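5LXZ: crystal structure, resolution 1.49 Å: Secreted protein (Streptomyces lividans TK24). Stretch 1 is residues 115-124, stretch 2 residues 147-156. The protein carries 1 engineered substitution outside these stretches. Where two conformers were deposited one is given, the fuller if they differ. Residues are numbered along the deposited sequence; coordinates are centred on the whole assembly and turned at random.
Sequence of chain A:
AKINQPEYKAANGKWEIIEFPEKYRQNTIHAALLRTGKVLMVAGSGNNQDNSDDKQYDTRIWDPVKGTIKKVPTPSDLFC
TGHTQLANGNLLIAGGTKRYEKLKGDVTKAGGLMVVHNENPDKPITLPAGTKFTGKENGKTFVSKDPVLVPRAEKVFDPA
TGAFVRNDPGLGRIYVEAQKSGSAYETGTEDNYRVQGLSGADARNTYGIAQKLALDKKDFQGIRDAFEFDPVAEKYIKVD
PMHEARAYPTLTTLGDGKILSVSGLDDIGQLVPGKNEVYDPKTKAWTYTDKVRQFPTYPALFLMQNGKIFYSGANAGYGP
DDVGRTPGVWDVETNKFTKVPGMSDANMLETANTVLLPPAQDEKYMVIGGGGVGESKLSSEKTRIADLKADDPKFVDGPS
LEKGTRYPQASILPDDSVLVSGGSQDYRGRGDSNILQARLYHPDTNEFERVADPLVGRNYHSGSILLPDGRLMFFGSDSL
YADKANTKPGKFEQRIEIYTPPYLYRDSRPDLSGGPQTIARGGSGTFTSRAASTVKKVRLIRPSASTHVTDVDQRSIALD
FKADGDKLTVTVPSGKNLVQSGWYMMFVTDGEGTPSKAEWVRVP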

# COMPACT_ATOMS: atom_id res chain seq x y z
N VAL A 115 -15.86 17.16 -11.41
CA VAL A 115 -16.70 16.35 -12.28
C VAL A 115 -18.11 16.85 -12.08
O VAL A 115 -18.71 16.62 -11.05
CB VAL A 115 -16.60 14.86 -11.99
CG1 VAL A 115 -17.53 14.07 -12.92
CG2 VAL A 115 -15.16 14.44 -12.11
N VAL A 116 -18.66 17.54 -13.07
CA VAL A 116 -20.01 18.06 -12.94
C VAL A 116 -20.97 16.99 -13.42
O VAL A 116 -20.75 16.39 -14.48
CB VAL A 116 -20.20 19.38 -13.72
CG1 VAL A 116 -21.58 19.97 -13.47
CG2 VAL A 116 -19.07 20.38 -13.44
N HIS A 117 -22.01 16.79 -12.63
CA HIS A 117 -23.06 15.81 -12.86
C HIS A 117 -24.32 16.52 -13.31
O HIS A 117 -24.69 17.51 -12.74
CB HIS A 117 -23.38 15.07 -11.57
CG HIS A 117 -22.36 14.06 -11.17
ND1 HIS A 117 -21.06 14.40 -10.91
CD2 HIS A 117 -22.45 12.73 -10.97
CE1 HIS A 117 -20.38 13.32 -10.58
NE2 HIS A 117 -21.20 12.30 -10.59
N ASN A 118 -24.95 16.01 -14.38
CA ASN A 118 -26.25 16.52 -14.84
C ASN A 118 -27.22 15.35 -14.82
O ASN A 118 -27.08 14.41 -15.61
CB ASN A 118 -26.09 17.09 -16.23
CG ASN A 118 -27.42 17.54 -16.83
OD1 ASN A 118 -28.41 17.74 -16.13
ND2 ASN A 118 -27.42 17.74 -18.15
N GLU A 119 -28.20 15.42 -13.90
CA GLU A 119 -29.23 14.40 -13.77
C GLU A 119 -30.40 14.61 -14.74
O GLU A 119 -31.29 13.81 -14.76
CB GLU A 119 -29.76 14.39 -12.34
CG GLU A 119 -28.69 14.07 -11.31
CD GLU A 119 -29.25 13.76 -9.94
OE1 GLU A 119 -30.39 14.15 -9.65
OE2 GLU A 119 -28.52 13.12 -9.16
N ASN A 120 -30.38 15.70 -15.50
CA ASN A 120 -31.48 16.02 -16.45
C ASN A 120 -31.26 15.29 -17.78
O ASN A 120 -30.33 15.60 -18.49
CB ASN A 120 -31.58 17.53 -16.67
CG ASN A 120 -32.90 17.94 -17.32
OD1 ASN A 120 -33.55 17.11 -17.93
ND2 ASN A 120 -33.30 19.18 -17.16
N PRO A 121 -32.17 14.35 -18.13
CA PRO A 121 -32.06 13.65 -19.43
C PRO A 121 -32.54 14.45 -20.63
O PRO A 121 -32.26 14.04 -21.76
CB PRO A 121 -32.94 12.42 -19.23
CG PRO A 121 -34.01 12.91 -18.31
CD PRO A 121 -33.34 13.88 -17.37
N ASP A 122 -33.20 15.58 -20.40
CA ASP A 122 -33.84 16.39 -21.45
C ASP A 122 -32.95 17.46 -22.07
O ASP A 122 -33.22 17.94 -23.18
CB ASP A 122 -35.09 17.10 -20.90
CG ASP A 122 -36.17 16.12 -20.37
OD1 ASP A 122 -36.08 14.90 -20.60
OD2 ASP A 122 -37.11 16.59 -19.70
N LYS A 123 -31.93 17.91 -21.33
CA LYS A 123 -31.06 18.95 -21.85
C LYS A 123 -29.68 18.89 -21.21
O LYS A 123 -29.53 18.39 -20.08
CB LYS A 123 -31.68 20.35 -21.69
CG LYS A 123 -32.01 20.78 -20.28
CD LYS A 123 -32.65 22.16 -20.24
CE LYS A 123 -32.95 22.60 -18.81
NZ LYS A 123 -31.75 23.09 -18.08
N PRO A 124 -28.67 19.36 -21.95
CA PRO A 124 -27.36 19.57 -21.38
C PRO A 124 -27.39 20.86 -20.64
O PRO A 124 -28.36 21.61 -20.71
CB PRO A 124 -26.47 19.70 -22.62
CG PRO A 124 -27.36 20.41 -23.60
CD PRO A 124 -28.72 19.79 -23.36
N PRO A 147 -15.60 27.63 -19.66
CA PRO A 147 -16.93 27.03 -19.68
C PRO A 147 -16.85 25.53 -19.79
O PRO A 147 -15.83 24.98 -20.27
CB PRO A 147 -17.58 27.64 -20.94
CG PRO A 147 -16.43 27.94 -21.81
CD PRO A 147 -15.32 28.38 -20.91
N VAL A 148 -17.91 24.87 -19.33
CA VAL A 148 -18.04 23.44 -19.46
C VAL A 148 -19.43 23.07 -19.91
O VAL A 148 -20.44 23.59 -19.38
CB VAL A 148 -17.69 22.67 -18.15
CG1 VAL A 148 -18.59 23.08 -16.98
CG2 VAL A 148 -17.71 21.14 -18.38
N LEU A 149 -19.45 22.14 -20.86
CA LEU A 149 -20.64 21.58 -21.42
C LEU A 149 -20.86 20.24 -20.76
O LEU A 149 -20.08 19.30 -20.97
CB LEU A 149 -20.47 21.37 -22.93
CG LEU A 149 -21.61 20.61 -23.59
CD1 LEU A 149 -22.85 21.49 -23.52
CD2 LEU A 149 -21.26 20.26 -25.04
N VAL A 150 -21.91 20.15 -19.97
CA VAL A 150 -22.23 18.92 -19.28
C VAL A 150 -23.36 18.28 -20.05
O VAL A 150 -24.44 18.88 -20.15
CB VAL A 150 -22.69 19.16 -17.83
CG1 VAL A 150 -22.73 17.82 -17.10
CG2 VAL A 150 -21.80 20.16 -17.12
N PRO A 151 -23.12 17.09 -20.61
CA PRO A 151 -24.15 16.49 -21.48
C PRO A 151 -25.39 16.13 -20.71
O PRO A 151 -25.38 16.00 -19.47
CB PRO A 151 -23.51 15.21 -22.03
CG PRO A 151 -22.10 15.19 -21.53
CD PRO A 151 -21.92 16.23 -20.47
N ARG A 152 -26.48 15.96 -21.46
CA ARG A 152 -27.70 15.40 -20.92
C ARG A 152 -27.39 14.07 -20.26
O ARG A 152 -26.47 13.37 -20.66
CB ARG A 152 -28.75 15.20 -22.04
CG ARG A 152 -28.48 14.07 -23.02
CD ARG A 152 -29.46 14.12 -24.19
NE ARG A 152 -29.56 12.80 -24.83
CZ ARG A 152 -28.88 12.42 -25.92
NH1 ARG A 152 -28.05 13.27 -26.51
NH2 ARG A 152 -29.04 11.20 -26.41
N ALA A 153 -28.17 13.75 -19.24
CA ALA A 153 -28.20 12.42 -18.68
C ALA A 153 -28.69 11.47 -19.77
O ALA A 153 -29.54 11.83 -20.56
CB ALA A 153 -29.11 12.38 -17.48
N GLU A 154 -28.08 10.29 -19.83
CA GLU A 154 -28.41 9.27 -20.84
C GLU A 154 -29.40 8.30 -20.23
O GLU A 154 -29.15 7.73 -19.16
CB GLU A 154 -27.16 8.50 -21.30
N LYS A 155 -30.52 8.12 -20.91
CA LYS A 155 -31.53 7.17 -20.49
C LYS A 155 -30.98 5.79 -20.81
O LYS A 155 -30.45 5.57 -21.90
CB LYS A 155 -32.85 7.42 -21.23
CG LYS A 155 -33.42 8.82 -21.03
N VAL A 156 -31.04 4.88 -19.83
CA VAL A 156 -30.64 3.49 -20.06
C VAL A 156 -31.91 2.63 -20.05
O VAL A 156 -32.82 2.84 -19.23
CB VAL A 156 -29.53 2.98 -19.09
CG1 VAL A 156 -29.96 3.09 -17.64
CG2 VAL A 156 -29.11 1.56 -19.42

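The apolar centre of this contact is built from valines on two strands, 115-118 and 148-150, whose axes come no closer than 8.1 Å and diverge by 40°. That spacing leaves room for side chains between them. Val-116 and Val-150 both direct their CA-to-CB bonds toward the opposing stretch, both adopt the t rotamer, and they meet with Val-116 CG1 at 3.7 Å from Val-150 CG2. Val-148, in the p rotamer, adds a looser touch, its CG1 lying 4.5 Å from Val-116 CG2. Alternation along the strand does the sorting: Val-116 and Asn-118 point across, while His-117 between them points away and uses its ND1 to bond Val-115 O at 3.2 Å within its own stretch.

Val-150 gives up more surface to this contact than any other residue. Its compact, branched side chain reaches backbone and side chain alike, with Val-150 CG1 packed 3.6 Å from Val-116 O and 3.5 Å from Asn-118 CB. Beyond it, Ala-153 fills a tight place, its CB 3.4 Å from Asn-118 O and 4.2 Å from Pro-121 CB; the methyl group sits close against both. Toward the exposed side, Pro-124 CB meets Leu-149 CD1 at 4.1 Å. Leu-149 starts out pointing away, but the end of its side chain comes nearer.

Asn-118 marks the change from packing to polar bonding. Buried and in the t rotamer, it uses its amide to brace the loop that follows it and to tie that loop to the one after strand 148-150. Asn-118 ND2 donates to Pro-151 O across the contact at 3.0 Å and to Lys-123 O in its own stretch at 2.9 Å, while Asn-118 OD1 accepts from Asn-120 N at 2.9 Å. An amide suits this position because it offers donor and acceptor on one short, uncharged side chain. Asn-120 repeats the local motif, its OD1 accepting from Asp-122 N at 2.9 Å.

The second hydrogen bond across the contact is purely backbone: Ala-153 N donates to Asn-120 O at 2.9 Å, with a favourable angle of 160°. Next to it, Pro-121, which has no amide hydrogen to offer, approaches through its CA, 3.3 Å from Ala-153 O in a CA-H...O contact. On the exposed side, Arg-152 contributes the near end of its side chain, with CB 3.7 Å from Pro-121 O, while the end of that side chain leads away. The rule is economical: small apolar groups fill the gap, and one buried asparagine organises the loops.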